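Local coordinates for protein homoserine kinase (Listeria monocytogenes, PDB 3HUL) that probably catalyses the ATP-dependent phosphorylation of L-homoserine to O-phospho-L-homoserine, the fourth of five steps from L-aspartate to L-threonine, at residues I5-T10 / S89-V94; L25-T30 / T77-P82; I59-N64 / A95-A100. All coordinates share one frame; numbering follows the deposited sequence.

Interaction 1: residues I5-T10 / S89-V94; sequences IRVPAT and SSAAVV
Strand segment 5-10 runs almost antiparallel to helix segment 89-94, at 154° between their directions, with axes 7.9 Å apart and Val-7 facing Ala-91. Val-7 carries most of the apolar contact. Its CG1, anti to the backbone N (chi1 -176°), reaches Val-94 CG1 at 3.7 Å, the two valines crossing obliquely, and meets the methyl CB of Ala-91 at 3.9 Å. The same Val-7 CG1 also lies against the helix backbone, close to Ala-91 O. Ala-91 CB faces the strand, touching both Val-7 CG1 and Pro-8 O.

At the C-terminal end of the strand segment the contact becomes polar. Thr-10 OG1 and Ser-90 OG are 3.8 Å apart and communicate through one water, which accepts from Thr-10 OG1 at 2.8 Å and from Ser-90 OG at 3.0 Å. That water donates to Pro-8 O at 2.9 Å. Thr-10 OG1, in the crowded position between N and carbonyl carbon, is also hydrogen-bonded to Asn-126 ND2, while Ser-90 has chi1 at 110°, off the staggered positions, with OG on the bridging water.

Ser-89, Ser-90 and Ala-91, in the first turn of helix 88-103, belong to the predicted ATP site. The helix thus rests on the strand through small aliphatic groups, joined at one end by a single water that takes two hydroxyl protons and gives one to Pro-8 O.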
loop_
_atom_site.group_PDB
_atom_site.type_symbol
_atom_site.label_atom_id
_atom_site.label_comp_id
_atom_site.label_asym_id
_atom_site.label_seq_id
_atom_site.Cartn_x
_atom_site.Cartn_y
_atom_site.Cartn_z
ATOM N N ILE A 5 -19.880 -12.254 -22.795
ATOM C CA ILE A 5 -19.590 -12.317 -21.373
ATOM C C ILE A 5 -18.314 -13.102 -21.287
ATOM O O ILE A 5 -18.227 -14.180 -21.840
ATOM C CB ILE A 5 -20.690 -13.065 -20.589
ATOM C CG1 ILE A 5 -22.031 -12.349 -20.712
ATOM C CG2 ILE A 5 -20.283 -13.268 -19.110
ATOM C CD1 ILE A 5 -23.152 -13.118 -20.108
ATOM N N ARG A 6 -17.315 -12.538 -20.610
ATOM C CA ARG A 6 -16.034 -13.209 -20.399
ATOM C C ARG A 6 -15.718 -13.250 -18.906
ATOM O O ARG A 6 -15.906 -12.259 -18.214
ATOM C CB ARG A 6 -14.921 -12.476 -21.133
ATOM C CG ARG A 6 -13.647 -13.288 -21.222
ATOM C CD ARG A 6 -12.407 -12.433 -21.104
ATOM N NE ARG A 6 -12.245 -11.581 -22.273
ATOM C CZ ARG A 6 -11.874 -12.015 -23.477
ATOM N NH1 ARG A 6 -11.608 -13.304 -23.678
ATOM N NH2 ARG A 6 -11.776 -11.155 -24.488
ATOM N N VAL A 7 -15.268 -14.410 -18.416
ATOM C CA VAL A 7 -14.985 -14.621 -16.989
ATOM C C VAL A 7 -13.679 -15.372 -16.884
ATOM O O VAL A 7 -13.506 -16.378 -17.578
ATOM C CB VAL A 7 -16.077 -15.471 -16.287
ATOM C CG1 VAL A 7 -15.794 -15.580 -14.789
ATOM C CG2 VAL A 7 -17.507 -14.897 -16.551
ATOM N N PRO A 8 -12.752 -14.893 -16.016
ATOM C CA PRO A 8 -11.460 -15.538 -15.899
ATOM C C PRO A 8 -11.387 -16.746 -14.937
ATOM O O PRO A 8 -12.200 -16.877 -14.006
ATOM C CB PRO A 8 -10.559 -14.410 -15.385
ATOM C CG PRO A 8 -11.438 -13.572 -14.543
ATOM C CD PRO A 8 -12.836 -13.679 -15.176
ATOM N N ALA A 9 -10.405 -17.614 -15.197
ATOM C CA ALA A 9 -9.990 -18.662 -14.301
ATOM C C ALA A 9 -9.430 -18.049 -13.023
ATOM O O ALA A 9 -8.998 -16.888 -13.016
ATOM C CB ALA A 9 -8.931 -19.501 -14.972
ATOM N N THR A 10 -9.435 -18.831 -11.952
ATOM C CA THR A 10 -8.955 -18.393 -10.638
ATOM C C THR A 10 -8.321 -19.558 -9.925
ATOM O O THR A 10 -8.739 -20.713 -10.091
ATOM C CB THR A 10 -10.123 -17.898 -9.721
ATOM O OG1 THR A 10 -11.152 -18.888 -9.726
ATOM C CG2 THR A 10 -10.707 -16.577 -10.200
ATOM N N SER A 89 -15.576 -24.400 -12.591
ATOM C CA SER A 89 -16.893 -24.394 -12.001
ATOM C C SER A 89 -17.299 -22.972 -11.588
ATOM O O SER A 89 -18.430 -22.510 -11.848
ATOM C CB SER A 89 -16.905 -25.346 -10.815
ATOM O OG SER A 89 -18.042 -25.106 -10.002
ATOM N N SER A 90 -16.377 -22.260 -10.957
ATOM C CA SER A 90 -16.737 -20.956 -10.403
ATOM C C SER A 90 -16.907 -19.923 -11.516
ATOM O O SER A 90 -17.718 -19.017 -11.394
ATOM C CB SER A 90 -15.710 -20.499 -9.353
ATOM O OG SER A 90 -14.920 -19.398 -9.829
ATOM N N ALA A 91 -16.149 -20.065 -12.600
ATOM C CA ALA A 91 -16.316 -19.178 -13.754
ATOM C C ALA A 91 -17.710 -19.334 -14.404
ATOM O O ALA A 91 -18.318 -18.319 -14.840
ATOM C CB ALA A 91 -15.217 -19.387 -14.790
ATOM N N ALA A 92 -18.217 -20.578 -14.425
ATOM C CA ALA A 92 -19.533 -20.864 -14.999
ATOM C C ALA A 92 -20.640 -20.240 -14.154
ATOM O O ALA A 92 -21.567 -19.620 -14.700
ATOM C CB ALA A 92 -19.747 -22.410 -15.229
ATOM N N VAL A 93 -20.528 -20.350 -12.831
ATOM C CA VAL A 93 -21.482 -19.730 -11.920
ATOM C C VAL A 93 -21.499 -18.193 -12.099
ATOM O O VAL A 93 -22.550 -17.584 -12.290
ATOM C CB VAL A 93 -21.174 -20.083 -10.445
ATOM C CG1 VAL A 93 -21.984 -19.180 -9.504
ATOM C CG2 VAL A 93 -21.427 -21.598 -10.152
ATOM N N VAL A 94 -20.323 -17.581 -12.070
ATOM C CA VAL A 94 -20.208 -16.143 -12.340
ATOM C C VAL A 94 -20.786 -15.764 -13.717
ATOM O O VAL A 94 -21.465 -14.769 -13.841
ATOM C CB VAL A 94 -18.735 -15.673 -12.181
ATOM C CG1 VAL A 94 -18.542 -14.208 -12.680
ATOM C CG2 VAL A 94 -18.296 -15.869 -10.739
HETATM O O HOH W 1 -12.940 -18.709 -11.907
#

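Interaction 2: residues L25-T30 / T77-P82; sequences LTLYLT and TCDIPP
Thr-77 O accepts the shortest hydrogen bond of the contact and is gripped twice: by a nearly straight bond from Thr-30 N (2.6 Å, 171° at the hydrogen), lying almost along the C=O axis, and by a CA-H...O contact from Leu-29 CA at 3.5 Å. Thr-77 N returns a bond to Thr-30 O at 2.8 Å, which makes Thr-30 and Thr-77 an antiparallel hydrogen-bonded pair; Leu-29 and Cys-78 form the adjacent non-hydrogen-bonded pair.

One step further on, the ladder is completed by a side chain. Tyr-28 O is likewise held by two, a hydrogen bond from Asp-79 N (3.1 Å) and the CA-H of Cys-78. Tyr-28 N, however, bonds to the carboxylate, reaching the syn lone pair of Asp-79 OD1 at 2.9 Å and 173°. The carboxylate is folded back by its first torsion (chi1 69°, between N and carbonyl carbon), so it takes the place of a main-chain acceptor as the strand ends. Its other oxygen, Asp-79 OD2, comes to 3.3 Å from Leu-27 CD2. The ring of Tyr-28 is engaged by Arg-6 in a cation-pi contact and by Glu-282 through its hydroxyl.

On the apolar side, Ile-80 lies against the backbone from Leu-27 to Leu-29, its CD1 3.7 Å from Leu-29 N, with CG1 also near Leu-27 CB and CD1 near Leu-29 CB. Cys-78 SG, anti to its backbone N, packs beside Leu-29 CB as well. Beyond Ile-80, Pro-81 CD only grazes the Leu-27 side chain.

The arrangement is the end of an antiparallel pairing within a mixed sheet, where strand 72-78 gives way to a loop and to the start of the predicted ATP-binding segment of this GHMP kinase, Pro-81 and Pro-82.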
loop_
_atom_site.group_PDB
_atom_site.type_symbol
_atom_site.label_atom_id
_atom_site.label_comp_id
_atom_site.label_asym_id
_atom_site.label_seq_id
_atom_site.Cartn_x
_atom_site.Cartn_y
_atom_site.Cartn_z
ATOM N N LEU A 25 -6.714 -15.486 -13.193
ATOM C CA LEU A 25 -5.668 -15.908 -14.138
ATOM C C LEU A 25 -6.109 -15.748 -15.601
ATOM O O LEU A 25 -7.304 -15.691 -15.881
ATOM C CB LEU A 25 -5.292 -17.371 -13.879
ATOM C CG LEU A 25 -4.740 -17.708 -12.499
ATOM C CD1 LEU A 25 -4.448 -19.204 -12.449
ATOM C CD2 LEU A 25 -3.475 -16.893 -12.257
ATOM N N THR A 26 -5.140 -15.673 -16.519
ATOM C CA THR A 26 -5.421 -15.417 -17.935
ATOM C C THR A 26 -5.873 -16.685 -18.694
ATOM O O THR A 26 -5.228 -17.101 -19.651
ATOM C CB THR A 26 -4.191 -14.762 -18.643
ATOM O OG1 THR A 26 -3.028 -15.517 -18.337
ATOM C CG2 THR A 26 -3.966 -13.290 -18.171
ATOM N N LEU A 27 -6.945 -17.323 -18.223
ATOM C CA LEU A 27 -7.669 -18.326 -19.009
ATOM C C LEU A 27 -9.117 -17.915 -18.859
ATOM O O LEU A 27 -9.473 -17.338 -17.826
ATOM C CB LEU A 27 -7.459 -19.740 -18.483
ATOM C CG LEU A 27 -6.101 -20.411 -18.669
ATOM C CD1 LEU A 27 -6.094 -21.720 -17.865
ATOM C CD2 LEU A 27 -5.738 -20.668 -20.171
ATOM N N TYR A 28 -9.923 -18.167 -19.882
ATOM C CA TYR A 28 -11.262 -17.567 -19.961
ATOM C C TYR A 28 -12.385 -18.501 -20.335
ATOM O O TYR A 28 -12.200 -19.446 -21.091
ATOM C CB TYR A 28 -11.287 -16.353 -20.898
ATOM C CG TYR A 28 -10.175 -15.381 -20.606
ATOM C CD1 TYR A 28 -10.265 -14.494 -19.526
ATOM C CD2 TYR A 28 -9.017 -15.379 -21.377
ATOM C CE1 TYR A 28 -9.251 -13.622 -19.247
ATOM C CE2 TYR A 28 -7.991 -14.514 -21.104
ATOM C CZ TYR A 28 -8.116 -13.634 -20.033
ATOM O OH TYR A 28 -7.100 -12.768 -19.749
ATOM N N LEU A 29 -13.534 -18.217 -19.745
ATOM C CA LEU A 29 -14.806 -18.738 -20.156
ATOM C C LEU A 29 -15.426 -17.564 -20.864
ATOM O O LEU A 29 -15.578 -16.482 -20.271
ATOM C CB LEU A 29 -15.623 -19.191 -18.940
ATOM C CG LEU A 29 -17.113 -19.597 -19.003
ATOM C CD1 LEU A 29 -17.624 -19.861 -20.387
ATOM C CD2 LEU A 29 -17.395 -20.792 -18.106
ATOM N N THR A 30 -15.709 -17.763 -22.154
ATOM C CA THR A 30 -16.335 -16.754 -23.000
ATOM C C THR A 30 -17.709 -17.204 -23.535
ATOM O O THR A 30 -17.817 -18.219 -24.240
ATOM C CB THR A 30 -15.434 -16.364 -24.201
ATOM O OG1 THR A 30 -14.126 -15.994 -23.729
ATOM C CG2 THR A 30 -16.046 -15.181 -24.957
ATOM N N THR A 77 -16.875 -20.467 -25.552
ATOM C CA THR A 77 -15.455 -20.807 -25.665
ATOM C C THR A 77 -14.941 -20.872 -24.226
ATOM O O THR A 77 -15.273 -20.017 -23.401
ATOM C CB THR A 77 -14.673 -19.726 -26.466
ATOM O OG1 THR A 77 -15.053 -19.782 -27.840
ATOM C CG2 THR A 77 -13.175 -19.934 -26.387
ATOM N N CYS A 78 -14.161 -21.896 -23.915
ATOM C CA CYS A 78 -13.610 -22.037 -22.577
ATOM C C CYS A 78 -12.331 -22.827 -22.618
ATOM O O CYS A 78 -12.342 -24.016 -22.937
ATOM C CB CYS A 78 -14.606 -22.694 -21.622
ATOM S SG CYS A 78 -14.088 -22.613 -19.867
ATOM N N ASP A 79 -11.226 -22.153 -22.301
ATOM C CA ASP A 79 -9.930 -22.814 -22.196
ATOM C C ASP A 79 -9.480 -22.998 -20.740
ATOM O O ASP A 79 -8.315 -23.269 -20.470
ATOM C CB ASP A 79 -8.870 -22.159 -23.113
ATOM C CG ASP A 79 -8.455 -20.746 -22.674
ATOM O OD1 ASP A 79 -9.236 -20.021 -22.007
ATOM O OD2 ASP A 79 -7.321 -20.350 -23.030
ATOM N N ILE A 80 -10.429 -22.851 -19.818
ATOM C CA ILE A 80 -10.268 -23.289 -18.431
ATOM C C ILE A 80 -10.718 -24.756 -18.360
ATOM O O ILE A 80 -11.913 -25.026 -18.400
ATOM C CB ILE A 80 -11.165 -22.473 -17.422
ATOM C CG1 ILE A 80 -11.052 -20.951 -17.616
ATOM C CG2 ILE A 80 -10.851 -22.854 -15.953
ATOM C CD1 ILE A 80 -12.188 -20.185 -16.913
ATOM N N PRO A 81 -9.773 -25.706 -18.239
ATOM C CA PRO A 81 -10.174 -27.111 -18.168
ATOM C C PRO A 81 -11.062 -27.384 -16.958
ATOM O O PRO A 81 -10.756 -26.898 -15.847
ATOM C CB PRO A 81 -8.841 -27.852 -18.029
ATOM C CG PRO A 81 -7.821 -26.905 -18.560
ATOM C CD PRO A 81 -8.314 -25.557 -18.139
ATOM N N PRO A 82 -12.166 -28.135 -17.170
ATOM C CA PRO A 82 -13.105 -28.468 -16.118
ATOM C C PRO A 82 -12.448 -29.327 -15.065
ATOM O O PRO A 82 -11.558 -30.145 -15.384
ATOM C CB PRO A 82 -14.182 -29.286 -16.835
ATOM C CG PRO A 82 -13.993 -29.029 -18.275
ATOM C CD PRO A 82 -12.543 -28.752 -18.458
#

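Interaction 3: residues I59-N64 / A95-A100; sequences IETALN and AGIELA
Backbone proximity dominates this helix pair. The axes of the two segments approach to 7.4 Å at a crossing angle of -44°, and Ala-62 CA lies 4.5 Å from Gly-96 CA. Gly-96, without a side chain, lets Thr-61 CB approach its CA to 4.2 Å; its carbonyl oxygen receives a CA-H...O contact from Ala-62 CA at 3.5 Å.

The apolar contacts centre on Ala-62 and Ala-100, with Leu-99 and Ile-97 at the flanks. Ala-62 CB touches Leu-99 CD2 at 3.8 Å, the leucine holding CG anti to its backbone N. Ala-100 CB comes in against the main chain of the other helix, 3.6 Å from Ala-62 O, as well as facing Ala-62 CB. At the other flank, Thr-61 CG2, anti to the backbone N, touches Ile-97 CG1 at 3.9 Å, the two side chains crossing obliquely.

The polar branch of Thr-61 turns back to its own helix, where OG1 is hydrogen-bonded to Val-57 O. Ile-97 is covered from beyond by helix 110-121, and Leu-99 packs on Trp-40.

Gly-96, Ala-62 and Ala-100 thus allow the close approach of helices 57-65 and 88-103, the latter also packed on strands 3-12 and 27-36, in the alpha/beta N-terminal domain of the GHMP kinase family.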
loop_
_atom_site.group_PDB
_atom_site.type_symbol
_atom_site.label_atom_id
_atom_site.label_comp_id
_atom_site.label_asym_id
_atom_site.label_seq_id
_atom_site.Cartn_x
_atom_site.Cartn_y
_atom_site.Cartn_z
ATOM N N ILE A 59 -26.706 -21.830 -17.147
ATOM C CA ILE A 59 -28.151 -21.616 -17.321
ATOM C C ILE A 59 -28.957 -21.821 -16.031
ATOM O O ILE A 59 -29.806 -20.977 -15.690
ATOM C CB ILE A 59 -28.701 -22.448 -18.529
ATOM C CG1 ILE A 59 -27.900 -22.104 -19.795
ATOM C CG2 ILE A 59 -30.199 -22.155 -18.755
ATOM C CD1 ILE A 59 -27.983 -23.132 -20.921
ATOM N N GLU A 60 -28.686 -22.900 -15.286
ATOM C CA GLU A 60 -29.365 -23.121 -13.987
ATOM C C GLU A 60 -29.096 -21.969 -13.044
ATOM O O GLU A 60 -29.995 -21.543 -12.284
ATOM C CB GLU A 60 -28.911 -24.420 -13.278
ATOM C CG GLU A 60 -28.998 -25.720 -14.094
ATOM C CD GLU A 60 -28.924 -26.984 -13.218
ATOM O OE1 GLU A 60 -27.883 -27.204 -12.554
ATOM O OE2 GLU A 60 -29.913 -27.759 -13.199
ATOM N N THR A 61 -27.851 -21.471 -13.059
ATOM C CA THR A 61 -27.508 -20.340 -12.205
ATOM C C THR A 61 -28.332 -19.150 -12.686
ATOM O O THR A 61 -28.966 -18.471 -11.891
ATOM C CB THR A 61 -25.985 -19.955 -12.239
ATOM O OG1 THR A 61 -25.155 -21.078 -11.921
ATOM C CG2 THR A 61 -25.715 -18.822 -11.285
ATOM N N ALA A 62 -28.296 -18.887 -13.983
ATOM C CA ALA A 62 -29.062 -17.761 -14.537
ATOM C C ALA A 62 -30.550 -17.854 -14.142
ATOM O O ALA A 62 -31.101 -16.907 -13.551
ATOM C CB ALA A 62 -28.895 -17.681 -16.054
ATOM N N LEU A 63 -31.173 -19.012 -14.385
ATOM C CA LEU A 63 -32.612 -19.193 -14.047
ATOM C C LEU A 63 -32.907 -19.086 -12.570
ATOM O O LEU A 63 -34.018 -18.719 -12.177
ATOM C CB LEU A 63 -33.177 -20.497 -14.618
ATOM C CG LEU A 63 -33.117 -20.556 -16.147
ATOM C CD1 LEU A 63 -33.312 -21.972 -16.654
ATOM C CD2 LEU A 63 -34.149 -19.563 -16.776
ATOM N N ASN A 64 -31.906 -19.357 -11.742
ATOM C CA ASN A 64 -32.076 -19.233 -10.298
ATOM C C ASN A 64 -32.174 -17.792 -9.850
ATOM O O ASN A 64 -32.814 -17.506 -8.838
ATOM C CB ASN A 64 -30.953 -19.967 -9.539
ATOM C CG ASN A 64 -31.183 -21.491 -9.433
ATOM O OD1 ASN A 64 -30.532 -22.155 -8.626
ATOM N ND2 ASN A 64 -32.104 -22.043 -10.244
ATOM N N ALA A 95 -20.515 -16.562 -14.734
ATOM C CA ALA A 95 -21.069 -16.320 -16.067
ATOM C C ALA A 95 -22.611 -16.352 -16.096
ATOM O O ALA A 95 -23.239 -15.533 -16.778
ATOM C CB ALA A 95 -20.494 -17.311 -17.053
ATOM N N GLY A 96 -23.210 -17.276 -15.339
ATOM C CA GLY A 96 -24.657 -17.362 -15.218
ATOM C C GLY A 96 -25.239 -16.171 -14.510
ATOM O O GLY A 96 -26.305 -15.673 -14.871
ATOM N N ILE A 97 -24.535 -15.700 -13.490
ATOM C CA ILE A 97 -24.932 -14.480 -12.818
ATOM C C ILE A 97 -24.925 -13.287 -13.790
ATOM O O ILE A 97 -25.863 -12.482 -13.805
ATOM C CB ILE A 97 -24.046 -14.228 -11.615
ATOM C CG1 ILE A 97 -24.312 -15.308 -10.557
ATOM C CG2 ILE A 97 -24.283 -12.843 -11.025
ATOM C CD1 ILE A 97 -23.211 -15.382 -9.464
ATOM N N GLU A 98 -23.884 -13.193 -14.616
ATOM C CA GLU A 98 -23.760 -12.072 -15.560
ATOM C C GLU A 98 -24.849 -12.168 -16.630
ATOM O O GLU A 98 -25.418 -11.155 -17.040
ATOM C CB GLU A 98 -22.388 -12.078 -16.226
ATOM C CG GLU A 98 -21.253 -11.773 -15.263
ATOM C CD GLU A 98 -21.076 -10.290 -15.031
ATOM O OE1 GLU A 98 -22.064 -9.559 -14.820
ATOM O OE2 GLU A 98 -19.924 -9.840 -15.068
ATOM N N LEU A 99 -25.128 -13.392 -17.079
ATOM C CA LEU A 99 -26.231 -13.619 -18.020
ATOM C C LEU A 99 -27.571 -13.084 -17.480
ATOM O O LEU A 99 -28.226 -12.272 -18.132
ATOM C CB LEU A 99 -26.329 -15.101 -18.384
ATOM C CG LEU A 99 -27.251 -15.515 -19.525
ATOM C CD1 LEU A 99 -26.699 -15.089 -20.876
ATOM C CD2 LEU A 99 -27.432 -17.032 -19.473
ATOM N N ALA A 100 -27.941 -13.500 -16.276
ATOM C CA ALA A 100 -29.210 -13.115 -15.694
ATOM C C ALA A 100 -29.256 -11.617 -15.443
ATOM O O ALA A 100 -30.287 -10.949 -15.682
ATOM C CB ALA A 100 -29.440 -13.865 -14.389
#

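Overall arrangement
From the N terminus, strand 3-12 opens the longest loop, which interaction 1 closes when helix 88-103 returns to lie on that strand. Interaction 2 is contained within this loop, pairing strand 27-36 with the end of strand 72-78. Interaction 3 crosses both: it starts on helix 57-65, inside each loop, and ends on helix 88-103 beyond the last residue of interactions 1 and 2. Interactions 1 and 2 share a sheet, with Val-7 N bonded to Leu-29 O, whereas interactions 1 and 3 share a helix. The predicted ATP-binding residues 81-91 run from the end of interaction 2 into the helix used by interactions 1 and 3.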